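Local coordinates for protein fumarylacetoacetate hydrolase (PDB 5TI1) that probably hydrolyses fumarylacetoacetate to fumarate and acetoacetate, the last step of phenylalanine and tyrosine breakdown, with the help of a bound divalent metal ion, at residues 275-278 with 279-283; 153-157 with 158-162; 13-16 with 17-20; 295-298 with 299-302; 406-409 with 410-414. All blocks are in the same frame, centred on the assembly; numbering follows the deposited sequence.

Interaction 1: 275-278 with 279-283. With NA (sodium ion), chain L.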
# COMPACT_ATOMS: atom_id res chain seq x y z
N GLY B 275 -12.59 -8.13 -0.61
CA GLY B 275 -11.42 -8.89 -0.99
C GLY B 275 -10.64 -9.46 0.18
O GLY B 275 -10.97 -9.27 1.35
N PRO B 276 -9.56 -10.18 -0.14
CA PRO B 276 -8.73 -10.75 0.92
C PRO B 276 -8.02 -9.64 1.69
O PRO B 276 -7.59 -8.64 1.12
CB PRO B 276 -7.73 -11.62 0.16
CG PRO B 276 -7.61 -10.94 -1.16
CD PRO B 276 -8.99 -10.41 -1.47
N PHE B 277 -7.93 -9.82 3.00
CA PHE B 277 -7.37 -8.74 3.82
C PHE B 277 -6.46 -9.32 4.90
O PHE B 277 -5.26 -9.49 4.65
CB PHE B 277 -8.51 -7.91 4.42
CG PHE B 277 -8.03 -6.68 5.16
CD1 PHE B 277 -7.12 -5.82 4.58
CD2 PHE B 277 -8.51 -6.40 6.42
CE1 PHE B 277 -6.70 -4.69 5.24
CE2 PHE B 277 -8.08 -5.28 7.10
CZ PHE B 277 -7.17 -4.42 6.50
N ASN B 278 -7.00 -9.64 6.08
CA ASN B 278 -6.16 -10.21 7.13
C ASN B 278 -5.52 -11.53 6.70
O ASN B 278 -4.42 -11.87 7.14
CB ASN B 278 -6.96 -10.40 8.41
CG ASN B 278 -7.13 -9.11 9.19
OD1 ASN B 278 -6.44 -8.12 8.96
ND2 ASN B 278 -8.05 -9.14 10.15
N ALA B 279 -6.18 -12.27 5.81
CA ALA B 279 -5.66 -13.55 5.37
C ALA B 279 -4.39 -13.43 4.55
O ALA B 279 -3.72 -14.44 4.33
CB ALA B 279 -6.71 -14.28 4.55
N LYS B 280 -4.07 -12.22 4.07
CA LYS B 280 -2.92 -12.01 3.20
C LYS B 280 -1.83 -11.15 3.82
O LYS B 280 -0.65 -11.33 3.49
CB LYS B 280 -3.34 -11.33 1.90
CG LYS B 280 -4.34 -12.11 1.10
CD LYS B 280 -3.69 -13.31 0.47
CE LYS B 280 -4.32 -13.64 -0.86
NZ LYS B 280 -3.59 -14.78 -1.48
N THR B 281 -2.19 -10.21 4.67
CA THR B 281 -1.30 -9.13 5.06
C THR B 281 -0.41 -9.48 6.24
O THR B 281 0.39 -8.63 6.64
CB THR B 281 -2.10 -7.88 5.40
OG1 THR B 281 -2.90 -8.15 6.55
CG2 THR B 281 -2.99 -7.46 4.22
N PHE B 282 -0.54 -10.68 6.82
CA PHE B 282 0.31 -11.02 7.96
C PHE B 282 1.76 -11.27 7.56
O PHE B 282 2.65 -11.18 8.41
CB PHE B 282 -0.27 -12.23 8.72
CG PHE B 282 -0.29 -13.50 7.91
CD1 PHE B 282 -1.38 -13.83 7.14
CD2 PHE B 282 0.79 -14.37 7.95
CE1 PHE B 282 -1.40 -15.00 6.39
CE2 PHE B 282 0.78 -15.54 7.22
CZ PHE B 282 -0.32 -15.86 6.44
N ALA B 283 2.02 -11.57 6.29
CA ALA B 283 3.37 -11.84 5.80
C ALA B 283 3.38 -12.07 4.30
O ALA B 283 2.52 -12.78 3.77
CB ALA B 283 3.97 -13.08 6.48
NA NA L . 0.73 -12.81 2.19
O HOH W 1 -3.17 -10.10 8.65
O HOH W 2 -4.85 -6.48 7.24

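Interaction 2: 153-157 with 158-162. With MG (magnesium ion), chain K.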
# COMPACT_ATOMS: atom_id res chain seq x y z
N ASP B 153 -1.01 -7.19 -6.03
CA ASP B 153 -0.96 -8.61 -6.34
C ASP B 153 -2.04 -8.96 -7.35
O ASP B 153 -3.20 -8.57 -7.19
CB ASP B 153 -1.11 -9.47 -5.09
CG ASP B 153 -0.72 -10.92 -5.33
OD1 ASP B 153 0.16 -11.18 -6.19
OD2 ASP B 153 -1.31 -11.79 -4.66
N PHE B 154 -1.65 -9.69 -8.40
CA PHE B 154 -2.58 -10.07 -9.44
C PHE B 154 -3.00 -11.53 -9.23
O PHE B 154 -2.84 -12.09 -8.13
CB PHE B 154 -1.94 -9.81 -10.81
CG PHE B 154 -1.79 -8.35 -11.11
CD1 PHE B 154 -2.84 -7.63 -11.69
CD2 PHE B 154 -0.63 -7.67 -10.77
CE1 PHE B 154 -2.72 -6.27 -11.94
CE2 PHE B 154 -0.50 -6.30 -11.02
CZ PHE B 154 -1.56 -5.60 -11.60
N TYR B 155 -3.53 -12.15 -10.28
CA TYR B 155 -4.25 -13.41 -10.18
C TYR B 155 -4.24 -14.06 -11.55
O TYR B 155 -5.26 -14.56 -12.01
CB TYR B 155 -5.68 -13.14 -9.70
CG TYR B 155 -6.44 -14.33 -9.19
CD1 TYR B 155 -6.17 -14.87 -7.93
CD2 TYR B 155 -7.47 -14.89 -9.93
CE1 TYR B 155 -6.89 -15.94 -7.45
CE2 TYR B 155 -8.19 -15.97 -9.46
CZ TYR B 155 -7.90 -16.49 -8.22
OH TYR B 155 -8.61 -17.56 -7.75
N SER B 156 -3.09 -14.02 -12.23
CA SER B 156 -3.07 -14.10 -13.68
C SER B 156 -2.71 -15.49 -14.20
O SER B 156 -2.28 -15.61 -15.35
CB SER B 156 -2.10 -13.06 -14.25
OG SER B 156 -2.53 -11.73 -13.99
N SER B 157 -2.89 -16.53 -13.39
CA SER B 157 -2.70 -17.91 -13.85
C SER B 157 -4.06 -18.53 -14.17
O SER B 157 -4.91 -18.66 -13.28
CB SER B 157 -1.98 -18.75 -12.79
OG SER B 157 -1.98 -20.13 -13.14
N LYS B 158 -4.26 -18.90 -15.43
CA LYS B 158 -5.51 -19.54 -15.82
C LYS B 158 -5.69 -20.87 -15.10
O LYS B 158 -6.80 -21.19 -14.65
CB LYS B 158 -5.58 -19.74 -17.33
CG LYS B 158 -6.95 -20.16 -17.81
CD LYS B 158 -7.06 -20.14 -19.34
CE LYS B 158 -8.47 -20.47 -19.80
NZ LYS B 158 -8.64 -20.32 -21.28
N GLU B 159 -4.62 -21.66 -14.98
CA GLU B 159 -4.71 -22.95 -14.30
C GLU B 159 -5.06 -22.78 -12.82
O GLU B 159 -5.82 -23.57 -12.26
CB GLU B 159 -3.39 -23.72 -14.45
CG GLU B 159 -3.00 -24.08 -15.89
CD GLU B 159 -2.29 -22.94 -16.63
OE1 GLU B 159 -2.36 -21.78 -16.17
OE2 GLU B 159 -1.67 -23.21 -17.68
N HIS B 160 -4.49 -21.76 -12.19
CA HIS B 160 -4.81 -21.49 -10.79
C HIS B 160 -6.26 -21.05 -10.63
O HIS B 160 -6.99 -21.57 -9.78
CB HIS B 160 -3.86 -20.43 -10.24
CG HIS B 160 -4.16 -20.05 -8.82
ND1 HIS B 160 -3.82 -20.84 -7.75
CD2 HIS B 160 -4.79 -18.97 -8.30
CE1 HIS B 160 -4.21 -20.26 -6.63
NE2 HIS B 160 -4.80 -19.13 -6.94
N ALA B 161 -6.69 -20.07 -11.43
CA ALA B 161 -8.07 -19.62 -11.38
C ALA B 161 -9.03 -20.76 -11.71
O ALA B 161 -10.13 -20.82 -11.17
CB ALA B 161 -8.29 -18.45 -12.35
N THR B 162 -8.62 -21.65 -12.62
CA THR B 162 -9.43 -22.82 -12.93
C THR B 162 -9.48 -23.78 -11.74
O THR B 162 -10.57 -24.20 -11.32
CB THR B 162 -8.88 -23.53 -14.17
OG1 THR B 162 -8.92 -22.63 -15.28
CG2 THR B 162 -9.70 -24.77 -14.49
MG MG K . -1.37 -14.00 -4.19
O HOH W 3 0.16 -20.20 -15.22

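Interaction 3: 13-16 with 17-20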
# COMPACT_ATOMS: atom_id res chain seq x y z
N SER B 13 25.43 -2.77 -28.29
CA SER B 13 26.35 -3.88 -28.54
C SER B 13 27.06 -4.29 -27.25
O SER B 13 27.31 -5.48 -27.02
CB SER B 13 27.35 -3.49 -29.62
OG SER B 13 28.39 -4.45 -29.70
N ASP B 14 27.39 -3.31 -26.41
CA ASP B 14 27.94 -3.60 -25.09
C ASP B 14 26.95 -4.40 -24.25
O ASP B 14 27.33 -5.36 -23.56
CB ASP B 14 28.28 -2.31 -24.35
CG ASP B 14 29.50 -1.62 -24.91
OD1 ASP B 14 30.37 -2.32 -25.48
OD2 ASP B 14 29.59 -0.39 -24.77
N LEU B 15 25.67 -4.01 -24.29
CA LEU B 15 24.65 -4.73 -23.55
C LEU B 15 24.52 -6.17 -24.04
O LEU B 15 24.36 -7.10 -23.24
CB LEU B 15 23.32 -4.00 -23.66
CG LEU B 15 22.14 -4.64 -22.93
CD1 LEU B 15 22.36 -4.66 -21.42
CD2 LEU B 15 20.85 -3.93 -23.29
N GLN B 16 24.62 -6.37 -25.36
CA GLN B 16 24.48 -7.71 -25.91
C GLN B 16 25.61 -8.62 -25.44
O GLN B 16 25.39 -9.80 -25.16
CB GLN B 16 24.45 -7.65 -27.43
CG GLN B 16 24.20 -9.01 -28.06
CD GLN B 16 22.99 -9.69 -27.45
OE1 GLN B 16 23.12 -10.68 -26.72
NE2 GLN B 16 21.80 -9.16 -27.74
N ALA B 17 26.83 -8.08 -25.36
CA ALA B 17 27.97 -8.89 -24.93
C ALA B 17 27.76 -9.47 -23.53
O ALA B 17 28.24 -10.58 -23.25
CB ALA B 17 29.25 -8.05 -24.96
N THR B 18 27.03 -8.76 -22.66
CA THR B 18 26.78 -9.24 -21.31
C THR B 18 25.84 -10.44 -21.27
O THR B 18 25.74 -11.11 -20.24
CB THR B 18 26.19 -8.12 -20.44
OG1 THR B 18 24.85 -7.85 -20.85
CG2 THR B 18 27.04 -6.85 -20.53
N LEU B 19 25.12 -10.70 -22.37
CA LEU B 19 24.18 -11.81 -22.45
C LEU B 19 24.78 -13.05 -23.09
O LEU B 19 24.12 -14.09 -23.14
CB LEU B 19 22.95 -11.37 -23.25
CG LEU B 19 22.23 -10.13 -22.73
CD1 LEU B 19 21.09 -9.74 -23.64
CD2 LEU B 19 21.74 -10.41 -21.30
N ASP B 20 26.01 -12.95 -23.56
CA ASP B 20 26.68 -14.01 -24.31
C ASP B 20 26.92 -15.24 -23.44
O ASP B 20 27.75 -15.18 -22.52
CB ASP B 20 28.00 -13.46 -24.86
CG ASP B 20 28.81 -14.51 -25.63
OD1 ASP B 20 28.31 -15.63 -25.85
OD2 ASP B 20 29.95 -14.19 -26.00

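Interaction 4: 295-298 with 299-302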
# COMPACT_ATOMS: atom_id res chain seq x y z
N ALA B 295 18.80 -8.90 -17.85
CA ALA B 295 19.42 -10.22 -17.71
C ALA B 295 18.47 -11.32 -18.16
O ALA B 295 18.91 -12.39 -18.60
CB ALA B 295 19.87 -10.46 -16.27
N LEU B 296 17.16 -11.09 -18.07
CA LEU B 296 16.17 -12.09 -18.46
C LEU B 296 15.85 -12.07 -19.95
O LEU B 296 15.15 -12.98 -20.42
CB LEU B 296 14.87 -11.87 -17.69
CG LEU B 296 15.02 -12.10 -16.18
CD1 LEU B 296 13.90 -11.41 -15.47
CD2 LEU B 296 15.01 -13.58 -15.89
N GLU B 297 16.32 -11.07 -20.68
CA GLU B 297 16.01 -10.98 -22.11
C GLU B 297 16.31 -12.26 -22.88
O GLU B 297 15.44 -12.67 -23.67
CB GLU B 297 16.76 -9.78 -22.73
CG GLU B 297 16.44 -9.55 -24.20
CD GLU B 297 14.96 -9.30 -24.44
OE1 GLU B 297 14.30 -8.70 -23.57
OE2 GLU B 297 14.45 -9.73 -25.49
N PRO B 298 17.43 -12.96 -22.68
CA PRO B 298 17.66 -14.22 -23.42
C PRO B 298 16.63 -15.30 -23.15
O PRO B 298 16.65 -16.32 -23.84
CB PRO B 298 19.05 -14.67 -22.94
CG PRO B 298 19.71 -13.43 -22.45
CD PRO B 298 18.61 -12.61 -21.85
N PHE B 299 15.72 -15.11 -22.19
CA PHE B 299 14.76 -16.14 -21.84
C PHE B 299 13.33 -15.72 -22.15
O PHE B 299 12.39 -16.41 -21.75
CB PHE B 299 14.95 -16.54 -20.37
CG PHE B 299 16.38 -16.86 -20.05
CD1 PHE B 299 16.91 -18.11 -20.35
CD2 PHE B 299 17.22 -15.89 -19.52
CE1 PHE B 299 18.24 -18.40 -20.09
CE2 PHE B 299 18.55 -16.17 -19.27
CZ PHE B 299 19.06 -17.43 -19.55
N ARG B 300 13.15 -14.62 -22.89
CA ARG B 300 11.84 -14.21 -23.35
C ARG B 300 11.26 -15.24 -24.33
O ARG B 300 11.97 -15.75 -25.21
CB ARG B 300 11.93 -12.83 -24.02
CG ARG B 300 10.66 -12.34 -24.68
CD ARG B 300 10.94 -11.08 -25.50
NE ARG B 300 11.55 -10.02 -24.70
CZ ARG B 300 10.87 -9.15 -23.96
NH1 ARG B 300 9.54 -9.20 -23.91
NH2 ARG B 300 11.51 -8.21 -23.28
N VAL B 301 9.98 -15.56 -24.16
CA VAL B 301 9.31 -16.59 -24.95
C VAL B 301 7.87 -16.16 -25.19
O VAL B 301 7.37 -15.19 -24.61
CB VAL B 301 9.33 -17.98 -24.26
CG1 VAL B 301 10.74 -18.55 -24.22
CG2 VAL B 301 8.72 -17.89 -22.87
N ALA B 302 7.20 -16.90 -26.07
CA ALA B 302 5.83 -16.60 -26.44
C ALA B 302 4.87 -16.93 -25.30
O ALA B 302 4.86 -18.05 -24.78
CB ALA B 302 5.44 -17.38 -27.69
O HOH W 4 14.66 -17.49 -24.72

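Interaction 5: 406-409 with 410-414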
# COMPACT_ATOMS: atom_id res chain seq x y z
N GLY B 406 6.34 -38.24 5.44
CA GLY B 406 5.30 -37.40 5.99
C GLY B 406 4.28 -36.99 4.94
O GLY B 406 4.50 -37.11 3.73
N THR B 407 3.14 -36.50 5.42
CA THR B 407 2.06 -36.05 4.54
C THR B 407 1.65 -34.63 4.91
O THR B 407 1.66 -34.25 6.08
CB THR B 407 0.85 -37.01 4.61
OG1 THR B 407 0.26 -36.96 5.91
CG2 THR B 407 1.28 -38.44 4.32
N ARG B 408 1.30 -33.84 3.90
CA ARG B 408 0.87 -32.47 4.14
C ARG B 408 -0.44 -32.21 3.42
O ARG B 408 -0.59 -32.57 2.25
CB ARG B 408 1.92 -31.45 3.69
CG ARG B 408 3.10 -31.32 4.64
CD ARG B 408 2.65 -30.86 6.03
NE ARG B 408 3.77 -30.68 6.94
CZ ARG B 408 4.33 -31.66 7.65
NH1 ARG B 408 3.88 -32.90 7.54
NH2 ARG B 408 5.34 -31.39 8.48
N SER B 409 -1.38 -31.59 4.13
CA SER B 409 -2.50 -30.93 3.47
C SER B 409 -2.17 -29.45 3.36
O SER B 409 -1.84 -28.97 2.28
CB SER B 409 -3.80 -31.17 4.23
OG SER B 409 -4.25 -32.49 4.00
N PHE B 410 -2.20 -28.74 4.48
CA PHE B 410 -1.70 -27.37 4.54
C PHE B 410 -0.43 -27.33 5.39
O PHE B 410 0.05 -28.36 5.88
CB PHE B 410 -2.80 -26.43 5.05
CG PHE B 410 -3.91 -26.25 4.06
CD1 PHE B 410 -3.80 -25.33 3.02
CD2 PHE B 410 -5.05 -27.05 4.12
CE1 PHE B 410 -4.82 -25.18 2.08
CE2 PHE B 410 -6.07 -26.91 3.20
CZ PHE B 410 -5.96 -25.97 2.17
N ILE B 411 0.15 -26.14 5.53
CA ILE B 411 1.44 -25.99 6.20
C ILE B 411 1.29 -26.19 7.70
O ILE B 411 0.35 -25.69 8.33
CB ILE B 411 2.06 -24.62 5.90
CG1 ILE B 411 2.30 -24.43 4.40
CG2 ILE B 411 3.37 -24.45 6.66
CD1 ILE B 411 2.57 -22.97 4.04
N GLU B 412 2.25 -26.88 8.30
CA GLU B 412 2.24 -27.13 9.73
C GLU B 412 3.35 -26.35 10.41
O GLU B 412 4.28 -25.85 9.76
CB GLU B 412 2.35 -28.64 10.00
CG GLU B 412 0.96 -29.27 10.10
CD GLU B 412 0.90 -30.67 9.59
OE1 GLU B 412 -0.22 -31.11 9.23
OE2 GLU B 412 1.95 -31.34 9.54
N ASP B 413 3.22 -26.19 11.73
CA ASP B 413 4.20 -25.43 12.50
C ASP B 413 5.58 -26.06 12.39
O ASP B 413 5.72 -27.29 12.40
CB ASP B 413 3.77 -25.36 13.97
CG ASP B 413 2.52 -24.50 14.19
OD1 ASP B 413 2.08 -23.78 13.25
OD2 ASP B 413 1.98 -24.53 15.31
N GLY B 414 6.60 -25.22 12.26
CA GLY B 414 7.95 -25.68 12.07
C GLY B 414 8.31 -26.10 10.65
O GLY B 414 9.48 -26.42 10.40
O HOH W 5 -0.96 -30.59 6.70

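Interaction 1: 275-278 with 279-283
Pro-276 packs on Lys-280, its ring carbon CB lying 3.6 Å from Lys-280 CG. The lysine chain passes the ring at a slant. It bends at chi2 (-72°) and again at chi3, which carries its end away from 275-278. There Lys-280 NZ is hydrogen-bonded to Ser-262, close to the magnesium ligands Glu-226 and Asp-260. Phe-277 acts mainly through its carbonyl, which accepts from two backbone N-H groups. Lys-280 N donates to Phe-277 O at 3.0 Å. Thr-281 N donates to the same Phe-277 O at 3.2 Å. A water sits over the centre of one face of the Phe-277 ring. It donates to Asn-278 OD1, whose amide partner ND2 bonds to His-359 O of the second subunit, and is also bonded to Thr-281 OG1. A second water donates to Asn-278 O at 2.6 Å and is bonded to the same hydroxyl. Asn-278 O also lies in the plane of the Phe-282 ring, at its edge, 3.6 Å from CD1. The turn leads straight into the sodium site. Lys-280 O and Ala-283 O bind the sodium ion, together with Asp-260, Trp-261 and Thr-284. Helix 264-270 flanks the turn, with Gln-267 against Pro-276 and Ala-279, while Phe-282 packs on strands 252-263 and 200-207.

Interaction 2: 153-157 with 158-162
Tyr-155 and His-160 form an offset edge-to-face pair. The edge of the imidazole points at the face of the phenol ring, with the planes at 75° and the centroids 5.3 Å apart. The atoms that meet are His-160 CD2 and Tyr-155 CE1, 3.8 Å apart. His-160 holds CG anti to its backbone N (chi1 177°), which points its ring back at Tyr-155. The apolar contact is Tyr-155 CE2 on Ala-161 CB, 3.8 Å, so the phenol also rests on the first turn of the helix.

Hydrogen bonds start that helix. Ser-157 is its N-cap: Ser-157 OG accepts from His-160 N at 3.1 Å, and Ser-157 O accepts a nearly straight bond from Ala-161 N at 2.9 Å. The same hydroxyl has a weak hydrogen bond to Ser-379 O. The cap thus fixes the backbone of His-160, the predicted proton acceptor, just beyond strand 151-154. Tyr-155 is a predicted substrate-binding residue, so the pair probably lines the active site. Thr-162 N and Thr-162 OG1 both bond to Lys-158 O, from opposite faces of its carbonyl plane. A water joins the cap hydroxyl to Glu-159, donating to OE1.

The metal bond belongs to the strand. Asp-153 OD2 binds the magnesium ion at 2.3 Å, and Glu-226, Glu-228 and Asp-260 are its other protein ligands. His-160 ND1 has a weak hydrogen bond to Glu-391, and Tyr-155 packs on Leu-274 of the second subunit.

Interaction 3: 13-16 with 17-20
The side-chain amide of Gln-16 meets Leu-19 at its oxygen end. Leu-19 CB is 3.5 Å from Gln-16 OE1, and Leu-19 CD1 is 3.8 Å from the same oxygen. Both carbons stand well off the amide plane, on the same side of it. Gln-16 bends at chi2 (51°), which swings the amide oxygen to Leu-19; the two side chains cross at about a right angle. The touch is van der Waals packing.

The contact is the C-terminal end of helix 13-17, which runs into a type I beta turn from Ala-17 to Asp-20. Ala-17 N still bonds four residues back, to Ser-13 O. The next bonds reach back three: Leu-19 N to Gln-16 O at 2.9 Å, and a weak one from Thr-18 N to Leu-15 O. Thr-18 OG1 gives Leu-15 O a second and shorter bond of 2.6 Å. Its chi1 of 71° turns the hydroxyl back toward the helix, while Thr-18 CG2 rests 3.4 Å from Asp-14 O. Arg-109 NE, on helix 102-116, also bonds to this hydroxyl. Leu-15 and Leu-19 touch the same helix, at Arg-106 and Arg-109.

Interaction 4: 295-298 with 299-302
Phe-299, which is buried, forms the tightly packed side of this turn. Phe-299 N donates to Leu-296 O at 2.8 Å. The ring is held against 295-298: Pro-298 CB sits over one face in a CH-pi contact, 4.2 Å from the centroid, and Ala-295 O lies in the ring plane at the edge. Cys-423 and Val-430 also pack on the Phe-299 side chain.

The other side is more open, and charged. Pro-298 is exposed, and Glu-297 and Arg-300 are partly so. Arg-300 grips the carboxylate of Glu-297 side-on with two nitrogens. Arg-300 NH2 donates to the syn lone pair of Glu-297 OE1 at 2.8 Å, and Arg-300 NE to Glu-297 OE2 at 3.0 Å. The two flat groups are nearly coplanar, 29° apart. Glu-297 bends at chi2 (59°) and Arg-300 at chi3 (-56°), which brings both ends together. Arg-300 NH2 has a second salt bridge, to Glu-249, and its NH1 bonds to Glu-319 O. A water donates to both Pro-298 O and Arg-300 O.

In the backbone, Arg-300 N donates to Glu-297 O at 3.1 Å. These bonds over three residues make a short 3-10 turn. It links the weakly bonded helix 293-296 to strand 300-301, which pairs antiparallel with strand 321-331.

Interaction 5: 406-409 with 410-414
Glu-412 sets one oxygen over the face of the Arg-408 guanidinium. Glu-412 OE2 stands above the centre of the group, 3.1 Å from Arg-408 CZ. The carboxylate plane is turned 42° against it. Arg-408 NH1 lies 3.2 Å from the same oxygen, which makes a salt bridge by charge alone, since no N-H points at it. Arg-408 NH1 donates instead to Thr-407 O at 3.0 Å, a partner only 3° out of the guanidinium plane. Arg-408 NE makes a salt bridge with Asp-415. These bonds fix the rotation of the guanidinium, with Glu-412 OE2 over one face. The bend of the arginine chain at chi2 (-61°) brings its CD to 3.6 Å from Phe-410 O.

The second carboxylate oxygen turns to a water. That water donates to Glu-412 OE1 at 2.7 Å. It also donates to Phe-410 O and accepts from Ser-409 N at 2.8 Å. It thus ties both segments together inside the bend.

The Phe-410 side chain points away from 406-409. Its ring has Ser-409 O over one face; this buried oxygen has no polar partner in the model. The Phe-410 side chain packs on Lys-222, Asn-395 and Asp-224 and lies about 9 Å from that of the magnesium ligand Glu-226.

Strand 407-408 pairs antiparallel with strand 400-401 through Arg-408 and Leu-400. After the bend, Ile-411 bonds to Leu-223 at the start of strand 223-233, and Gly-414 bonds to Ile-439 on strand 429-440 as the chain approaches strand 416-424.

Interactions 1 and 2 lie nearest the metals. Interaction 1 is wholly buried and supplies sodium ligands from backbone carbonyls; interaction 2 is partly buried and supplies a magnesium ligand from a carboxylate. Both reach the second subunit. Interactions 3, 4 and 5 are partly buried, with exposed residues. Interactions 3 and 4 touch, Leu-19 CD2 packing on Pro-298 CG at 3.8 Å. The arginine-glutamate salt bridge is side-on, nearly coplanar and hydrogen-bonded in interaction 4; in interaction 5 one oxygen sits over the guanidinium face, by charge alone. Interaction 2 caps the start of helix 158-168, interaction 3 closes the end of helix 13-17, and interaction 1 turns on one shared carbonyl.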